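Local structure of thin, isoform D (Drosophila melanogaster, 6XG7) at residues A[133-144]-A[155-166]. The protein probably acts as a ubiquitin-protein transferase that binds zinc, this chain being its NHL-repeat beta-propeller, a protein-binding domain. Sequence-based numbering, arbitrary orientation.
Sequences GTADGKFNYPWG and VCDKENHRVQVF
Asp-157 OD1 accepts from the backbone N of Asn-140, 2.8 Å away, on its syn lone pair, and so begins an example of one buried carboxylate organising a loop around it. With CG anti to the backbone N (chi1 -177°), Asp-157 reaches segment 133-144. OD2 is gripped by Asn-160 ND2, Gln-164 NE2 and Arg-162 NE, the last a salt bridge. With an alanine in its place, Asn-140 N would probably lose its acceptor and the Arg-162 charge its mate, with the Asn-160 and Gln-164 amides less firmly fixed.

The Arg-162 guanidinium fills the hollow of the 133-138 loop, its edge toward the carbonyls of Lys-138, Thr-134 and Ala-135, the last two bonded weakly. Its NH2 lies 3.0 Å from Lys-138 O, which Gln-164 NE2 meets from the opposite face of its plane. Gln-164 OE1 receives Gly-137 N, in the carbonyl plane, at 2.8 Å. Asn-160 ND2 reaches Gly-133 O, and its OD1 takes an almost straight bond (176°) from Asn-140 ND2.

Beside the Asp-157 carboxylate, which meets the ring's edge, Phe-139 is the apolar bump: CE1 abuts Val-155 CG1, and CZ meets Phe-166 CZ at 3.5 Å. Pro-142 CB lies over one ring face; Ile-116 of the preceding sheet packs on Phe-139, Pro-142 and Val-155. Lys-158 runs beside Trp-143. Trp-143 N to Cys-156 O and Cys-156 N to Gly-144 O zip up the antiparallel hairpin, the inner part of an NHL-repeat blade in a beta-propeller.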
ATOM      1  N   GLY A 133     -17.744  -4.463  11.118  1.00 11.28           N
ATOM      2  CA  GLY A 133     -19.092  -4.618  10.614  1.00 12.42           C
ATOM      3  C   GLY A 133     -19.196  -4.240   9.148  1.00 12.52           C
ATOM      4  O   GLY A 133     -18.194  -4.098   8.448  1.00 11.44           O
ATOM      5  N   THR A 134     -20.451  -4.127   8.692  1.00 13.56           N
ATOM      6  CA  THR A 134     -20.768  -3.865   7.297  1.00 13.32           C
ATOM      7  C   THR A 134     -21.476  -2.540   7.072  1.00 12.92           C
ATOM      8  O   THR A 134     -21.633  -2.145   5.913  1.00 13.87           O
ATOM      9  CB  THR A 134     -21.644  -4.987   6.705  1.00 15.89           C
ATOM     10  OG1 THR A 134     -22.817  -5.136   7.509  1.00 18.65           O
ATOM     11  CG2 THR A 134     -20.874  -6.322   6.639  1.00 16.55           C
ATOM     12  N   ALA A 135     -21.934  -1.858   8.123  1.00 14.15           N
ATOM     13  CA  ALA A 135     -22.521  -0.533   7.960  1.00 14.08           C
ATOM     14  C   ALA A 135     -21.492   0.427   7.355  1.00 12.50           C
ATOM     15  O   ALA A 135     -20.277   0.176   7.358  1.00 12.31           O
ATOM     16  CB  ALA A 135     -23.008  -0.010   9.314  1.00 16.23           C
ATOM     17  N   ASP A 136     -21.990   1.530   6.809  1.00 12.96           N
ATOM     18  CA  ASP A 136     -21.095   2.573   6.324  1.00 12.86           C
ATOM     19  C   ASP A 136     -20.201   3.025   7.468  1.00 12.85           C
ATOM     20  O   ASP A 136     -20.677   3.285   8.577  1.00 14.98           O
ATOM     21  CB  ASP A 136     -21.887   3.774   5.819  1.00 15.15           C
ATOM     22  CG  ASP A 136     -22.686   3.479   4.583  1.00 16.73           C
ATOM     23  OD1 ASP A 136     -22.531   2.401   3.978  1.00 16.86           O
ATOM     24  OD2 ASP A 136     -23.483   4.361   4.208  1.00 19.46           O
ATOM     25  N   GLY A 137     -18.901   3.111   7.206  1.00 12.43           N
ATOM     26  CA  GLY A 137     -17.968   3.484   8.250  1.00 12.75           C
ATOM     27  C   GLY A 137     -17.508   2.353   9.137  1.00 11.25           C
ATOM     28  O   GLY A 137     -16.721   2.592  10.056  1.00 13.79           O
ATOM     29  N   LYS A 138     -17.988   1.137   8.911  1.00 11.00           N
ATOM     30  CA  LYS A 138     -17.497  -0.047   9.590  1.00 11.20           C
ATOM     31  C   LYS A 138     -16.750  -0.914   8.588  1.00 10.96           C
ATOM     32  O   LYS A 138     -16.997  -0.842   7.381  1.00 11.23           O
ATOM     33  CB  LYS A 138     -18.654  -0.804  10.222  1.00 12.18           C
ATOM     34  CG  LYS A 138     -19.300  -0.039  11.380  1.00 16.08           C
ATOM     35  CD  LYS A 138     -20.226  -0.904  12.181  1.00 21.02           C
ATOM     36  CE  LYS A 138     -20.870  -0.090  13.288  1.00 27.06           C
ATOM     37  NZ  LYS A 138     -21.768  -0.943  14.101  1.00 32.22           N
ATOM     38  N   PHE A 139     -15.828  -1.725   9.098  1.00  9.96           N
ATOM     39  CA  PHE A 139     -14.908  -2.486   8.270  1.00  9.55           C
ATOM     40  C   PHE A 139     -14.916  -3.966   8.630  1.00  9.43           C
ATOM     41  O   PHE A 139     -15.177  -4.370   9.768  1.00 10.95           O
ATOM     42  CB  PHE A 139     -13.461  -2.011   8.441  1.00 10.29           C
ATOM     43  CG  PHE A 139     -13.257  -0.541   8.210  1.00  9.51           C
ATOM     44  CD1 PHE A 139     -13.221  -0.045   6.931  1.00 11.53           C
ATOM     45  CD2 PHE A 139     -13.086   0.333   9.256  1.00 10.88           C
ATOM     46  CE1 PHE A 139     -13.019   1.309   6.688  1.00 12.08           C
ATOM     47  CE2 PHE A 139     -12.882   1.680   9.030  1.00 11.82           C
ATOM     48  CZ  PHE A 139     -12.855   2.166   7.726  1.00 11.18           C
ATOM     49  N   ASN A 140     -14.535  -4.771   7.651  1.00  9.61           N
ATOM     50  CA  ASN A 140     -14.112  -6.147   7.903  1.00 10.39           C
ATOM     51  C   ASN A 140     -12.724  -6.279   7.296  1.00  9.41           C
ATOM     52  O   ASN A 140     -12.576  -6.596   6.114  1.00 10.05           O
ATOM     53  CB  ASN A 140     -15.084  -7.178   7.339  1.00 10.86           C
ATOM     54  CG  ASN A 140     -16.245  -7.453   8.266  1.00 12.08           C
ATOM     55  OD1 ASN A 140     -16.057  -7.810   9.423  1.00 14.10           O
ATOM     56  ND2 ASN A 140     -17.457  -7.318   7.746  1.00 13.05           N
ATOM     57  N   TYR A 141     -11.719  -6.029   8.128  1.00  9.97           N
ATOM     58  CA  TYR A 141     -10.299  -6.141   7.814  1.00 10.45           C
ATOM     59  C   TYR A 141      -9.872  -5.026   6.868  1.00 10.06           C
ATOM     60  O   TYR A 141      -9.580  -5.267   5.688  1.00 11.35           O
ATOM     61  CB  TYR A 141      -9.921  -7.514   7.246  1.00 11.02           C
ATOM     62  CG  TYR A 141     -10.401  -8.633   8.123  1.00 11.22           C
ATOM     63  CD1 TYR A 141      -9.710  -9.021   9.280  1.00 11.61           C
ATOM     64  CD2 TYR A 141     -11.568  -9.304   7.820  1.00 12.26           C
ATOM     65  CE1 TYR A 141     -10.180 -10.045  10.096  1.00 11.81           C
ATOM     66  CE2 TYR A 141     -12.053 -10.309   8.630  1.00 12.86           C
ATOM     67  CZ  TYR A 141     -11.361 -10.682   9.753  1.00 11.54           C
ATOM     68  OH  TYR A 141     -11.878 -11.690  10.521  1.00 13.40           O
ATOM     69  N   PRO A 142      -9.818  -3.788   7.349  1.00 10.01           N
ATOM     70  CA  PRO A 142      -9.240  -2.727   6.522  1.00 10.03           C
ATOM     71  C   PRO A 142      -7.778  -3.039   6.264  1.00  9.73           C
ATOM     72  O   PRO A 142      -7.045  -3.455   7.162  1.00 10.14           O
ATOM     73  CB  PRO A 142      -9.407  -1.477   7.387  1.00 10.31           C
ATOM     74  CG  PRO A 142      -9.335  -1.985   8.788  1.00 11.33           C
ATOM     75  CD  PRO A 142      -9.994  -3.355   8.749  1.00 10.64           C
ATOM     76  N   TRP A 143      -7.360  -2.846   5.019  1.00  9.71           N
ATOM     77  CA  TRP A 143      -6.042  -3.280   4.587  1.00 10.12           C
ATOM     78  C   TRP A 143      -5.267  -2.085   4.035  1.00 10.30           C
ATOM     79  O   TRP A 143      -4.648  -1.343   4.800  1.00 12.36           O
ATOM     80  CB  TRP A 143      -6.142  -4.458   3.612  1.00 11.87           C
ATOM     81  CG  TRP A 143      -4.867  -5.268   3.560  1.00 14.90           C
ATOM     82  CD1 TRP A 143      -3.686  -4.908   2.968  1.00 16.56           C
ATOM     83  CD2 TRP A 143      -4.633  -6.549   4.153  1.00 15.19           C
ATOM     84  NE1 TRP A 143      -2.743  -5.881   3.153  1.00 17.26           N
ATOM     85  CE2 TRP A 143      -3.293  -6.898   3.873  1.00 15.10           C
ATOM     86  CE3 TRP A 143      -5.418  -7.431   4.891  1.00 17.56           C
ATOM     87  CZ2 TRP A 143      -2.720  -8.093   4.300  1.00 17.73           C
ATOM     88  CZ3 TRP A 143      -4.845  -8.635   5.311  1.00 20.14           C
ATOM     89  CH2 TRP A 143      -3.517  -8.952   5.002  1.00 20.36           C
ATOM     90  N   GLY A 144      -5.305  -1.846   2.729  1.00 11.09           N
ATOM     91  CA  GLY A 144      -4.634  -0.683   2.189  1.00 11.10           C
ATOM     92  C   GLY A 144      -5.357   0.606   2.539  1.00  9.76           C
ATOM     93  O   GLY A 144      -6.586   0.653   2.679  1.00 11.19           O
ATOM     94  N   VAL A 155      -9.914   3.665   1.819  1.00  9.60           N
ATOM     95  CA  VAL A 155      -9.619   2.435   2.543  1.00  9.78           C
ATOM     96  C   VAL A 155     -10.095   1.234   1.738  1.00  9.99           C
ATOM     97  O   VAL A 155     -11.253   1.179   1.313  1.00 10.51           O
ATOM     98  CB  VAL A 155     -10.324   2.407   3.912  1.00 10.90           C
ATOM     99  CG1 VAL A 155     -10.009   1.091   4.655  1.00 12.82           C
ATOM    100  CG2 VAL A 155      -9.942   3.592   4.737  1.00 10.85           C
ATOM    101  N   CYS A 156      -9.191   0.325   1.537  1.00 10.50           N
ATOM    102  CA  CYS A 156      -9.593  -1.056   1.053  0.59 10.21           C
ATOM    103  C   CYS A 156     -10.158  -1.969   2.184  1.00  9.61           C
ATOM    104  O   CYS A 156      -9.473  -2.354   3.145  1.00 10.66           O
ATOM    105  CB  CYS A 156      -8.395  -1.802   0.487  0.59 12.77           C
ATOM    106  SG  CYS A 156      -7.904  -1.257  -1.116  0.59 13.66           S
ATOM    107  N   ASP A 157     -11.461  -2.123   2.146  1.00  9.98           N
ATOM    108  CA  ASP A 157     -12.201  -2.806   3.209  1.00 10.47           C
ATOM    109  C   ASP A 157     -12.346  -4.241   2.720  1.00 10.89           C
ATOM    110  O   ASP A 157     -13.324  -4.604   2.064  1.00 11.56           O
ATOM    111  CB  ASP A 157     -13.541  -2.090   3.361  1.00 10.74           C
ATOM    112  CG  ASP A 157     -14.389  -2.643   4.467  1.00 10.81           C
ATOM    113  OD1 ASP A 157     -13.929  -3.560   5.174  1.00 11.70           O
ATOM    114  OD2 ASP A 157     -15.523  -2.135   4.615  1.00 11.69           O
ATOM    115  N   LYS A 158     -11.331  -5.052   3.027  1.00 10.24           N
ATOM    116  CA  LYS A 158     -11.035  -6.239   2.229  1.00 10.68           C
ATOM    117  C   LYS A 158     -12.203  -7.217   2.203  1.00 12.28           C
ATOM    118  O   LYS A 158     -12.644  -7.639   1.128  1.00 13.25           O
ATOM    119  CB  LYS A 158      -9.773  -6.918   2.763  1.00 12.11           C
ATOM    120  CG  LYS A 158      -9.393  -8.149   1.973  1.00 14.81           C
ATOM    121  CD  LYS A 158      -8.078  -8.730   2.436  1.00 18.37           C
ATOM    122  CE  LYS A 158      -8.199  -9.540   3.717  1.00 23.98           C
ATOM    123  NZ  LYS A 158      -8.765 -10.915   3.512  1.00 27.13           N
ATOM    124  N   GLU A 159     -12.689  -7.630   3.372  1.00 11.67           N
ATOM    125  CA  GLU A 159     -13.728  -8.657   3.394  1.00 12.42           C
ATOM    126  C   GLU A 159     -15.119  -8.100   3.129  1.00 13.57           C
ATOM    127  O   GLU A 159     -16.065  -8.881   3.019  1.00 15.23           O
ATOM    128  CB  GLU A 159     -13.664  -9.479   4.683  1.00 14.23           C
ATOM    129  CG  GLU A 159     -12.513 -10.464   4.686  1.00 20.35           C
ATOM    130  CD  GLU A 159     -12.523 -11.362   3.473  1.00 26.44           C
ATOM    131  OE1 GLU A 159     -13.563 -12.009   3.227  1.00 25.25           O
ATOM    132  OE2 GLU A 159     -11.502 -11.360   2.744  1.00 30.26           O
ATOM    133  N   ASN A 160     -15.268  -6.784   2.998  1.00 12.25           N
ATOM    134  CA  ASN A 160     -16.505  -6.216   2.481  1.00 12.78           C
ATOM    135  C   ASN A 160     -16.420  -5.909   0.989  1.00 12.80           C
ATOM    136  O   ASN A 160     -17.360  -5.344   0.427  1.00 13.16           O
ATOM    137  CB  ASN A 160     -16.898  -4.965   3.268  1.00 12.67           C
ATOM    138  CG  ASN A 160     -17.340  -5.277   4.684  1.00 13.30           C
ATOM    139  OD1 ASN A 160     -17.850  -6.360   4.977  1.00 15.43           O
ATOM    140  ND2 ASN A 160     -17.135  -4.324   5.575  1.00 12.50           N
ATOM    141  N   HIS A 161     -15.314  -6.276   0.338  1.00 12.83           N
ATOM    142  CA  HIS A 161     -15.135  -6.169  -1.112  0.53 12.35           C
ATOM    143  C   HIS A 161     -15.456  -4.765  -1.625  1.00 11.67           C
ATOM    144  O   HIS A 161     -16.107  -4.564  -2.648  1.00 12.04           O
ATOM    145  CB  HIS A 161     -15.910  -7.270  -1.832  0.53 15.87           C
ATOM    146  CG  HIS A 161     -15.621  -8.634  -1.282  0.53 19.09           C
ATOM    147  ND1 HIS A 161     -14.379  -9.228  -1.384  0.53 19.28           N
ATOM    148  CD2 HIS A 161     -16.396  -9.500  -0.587  0.53 21.15           C
ATOM    149  CE1 HIS A 161     -14.410 -10.409  -0.796  0.53 21.02           C
ATOM    150  NE2 HIS A 161     -15.621 -10.597  -0.299  0.53 22.35           N
ATOM    151  N   ARG A 162     -14.926  -3.770  -0.919  1.00 10.21           N
ATOM    152  CA  ARG A 162     -15.257  -2.396  -1.252  1.00 10.53           C
ATOM    153  C   ARG A 162     -14.142  -1.451  -0.843  1.00  9.99           C
ATOM    154  O   ARG A 162     -13.273  -1.774  -0.026  1.00 11.02           O
ATOM    155  CB  ARG A 162     -16.566  -1.970  -0.583  1.00 10.25           C
ATOM    156  CG  ARG A 162     -16.469  -1.872   0.936  1.00 10.57           C
ATOM    157  CD  ARG A 162     -17.832  -1.714   1.554  1.00 11.40           C
ATOM    158  NE  ARG A 162     -17.779  -1.574   3.000  1.00 11.62           N
ATOM    159  CZ  ARG A 162     -18.868  -1.438   3.746  1.00 11.87           C
ATOM    160  NH1 ARG A 162     -20.057  -1.391   3.156  1.00 13.72           N
ATOM    161  NH2 ARG A 162     -18.790  -1.304   5.053  1.00 12.01           N
ATOM    162  N   VAL A 163     -14.213  -0.253  -1.402  1.00  9.90           N
ATOM    163  CA  VAL A 163     -13.438   0.899  -0.982  1.00  9.91           C
ATOM    164  C   VAL A 163     -14.390   1.838  -0.267  1.00  8.99           C
ATOM    165  O   VAL A 163     -15.492   2.102  -0.757  1.00 10.74           O
ATOM    166  CB  VAL A 163     -12.809   1.593  -2.206  1.00 11.75           C
ATOM    167  CG1 VAL A 163     -12.131   2.880  -1.805  1.00 12.20           C
ATOM    168  CG2 VAL A 163     -11.828   0.672  -2.885  1.00 12.34           C
ATOM    169  N   GLN A 164     -13.961   2.368   0.867  1.00  9.58           N
ATOM    170  CA  GLN A 164     -14.698   3.411   1.559  1.00 10.21           C
ATOM    171  C   GLN A 164     -13.848   4.674   1.604  1.00 10.16           C
ATOM    172  O   GLN A 164     -12.617   4.623   1.709  1.00 10.52           O
ATOM    173  CB  GLN A 164     -15.086   3.006   2.975  1.00 10.15           C
ATOM    174  CG  GLN A 164     -16.045   1.851   3.071  1.00 10.75           C
ATOM    175  CD  GLN A 164     -16.616   1.728   4.460  1.00 11.46           C
ATOM    176  OE1 GLN A 164     -17.401   2.571   4.890  1.00 12.37           O
ATOM    177  NE2 GLN A 164     -16.189   0.708   5.190  1.00 11.75           N
ATOM    178  N   VAL A 165     -14.525   5.815   1.516  1.00 10.42           N
ATOM    179  CA  VAL A 165     -13.907   7.131   1.422  1.00 10.62           C
ATOM    180  C   VAL A 165     -14.386   7.975   2.596  1.00 10.20           C
ATOM    181  O   VAL A 165     -15.585   8.007   2.907  1.00 12.02           O
ATOM    182  CB  VAL A 165     -14.234   7.831   0.084  1.00 12.57           C
ATOM    183  CG1 VAL A 165     -13.446   9.122  -0.041  1.00 12.71           C
ATOM    184  CG2 VAL A 165     -13.951   6.895  -1.094  1.00 13.94           C
ATOM    185  N   PHE A 166     -13.443   8.682   3.226  1.00  9.78           N
ATOM    186  CA  PHE A 166     -13.677   9.457   4.433  1.00 10.04           C
ATOM    187  C   PHE A 166     -13.018  10.819   4.303  1.00 10.65           C
ATOM    188  O   PHE A 166     -12.007  10.979   3.612  1.00 11.36           O
ATOM    189  CB  PHE A 166     -13.069   8.757   5.669  1.00 10.74           C
ATOM    190  CG  PHE A 166     -13.576   7.377   5.868  1.00  9.90           C
ATOM    191  CD1 PHE A 166     -12.994   6.303   5.214  1.00  9.75           C
ATOM    192  CD2 PHE A 166     -14.688   7.139   6.666  1.00 10.88           C
ATOM    193  CE1 PHE A 166     -13.503   5.027   5.372  1.00 10.55           C
ATOM    194  CE2 PHE A 166     -15.175   5.866   6.813  1.00 12.62           C
ATOM    195  CZ  PHE A 166     -14.588   4.821   6.163  1.00 11.12           C
TER
HETATM  196  O   HOH W   1     -22.822  -0.409   4.188  1.00 16.88           O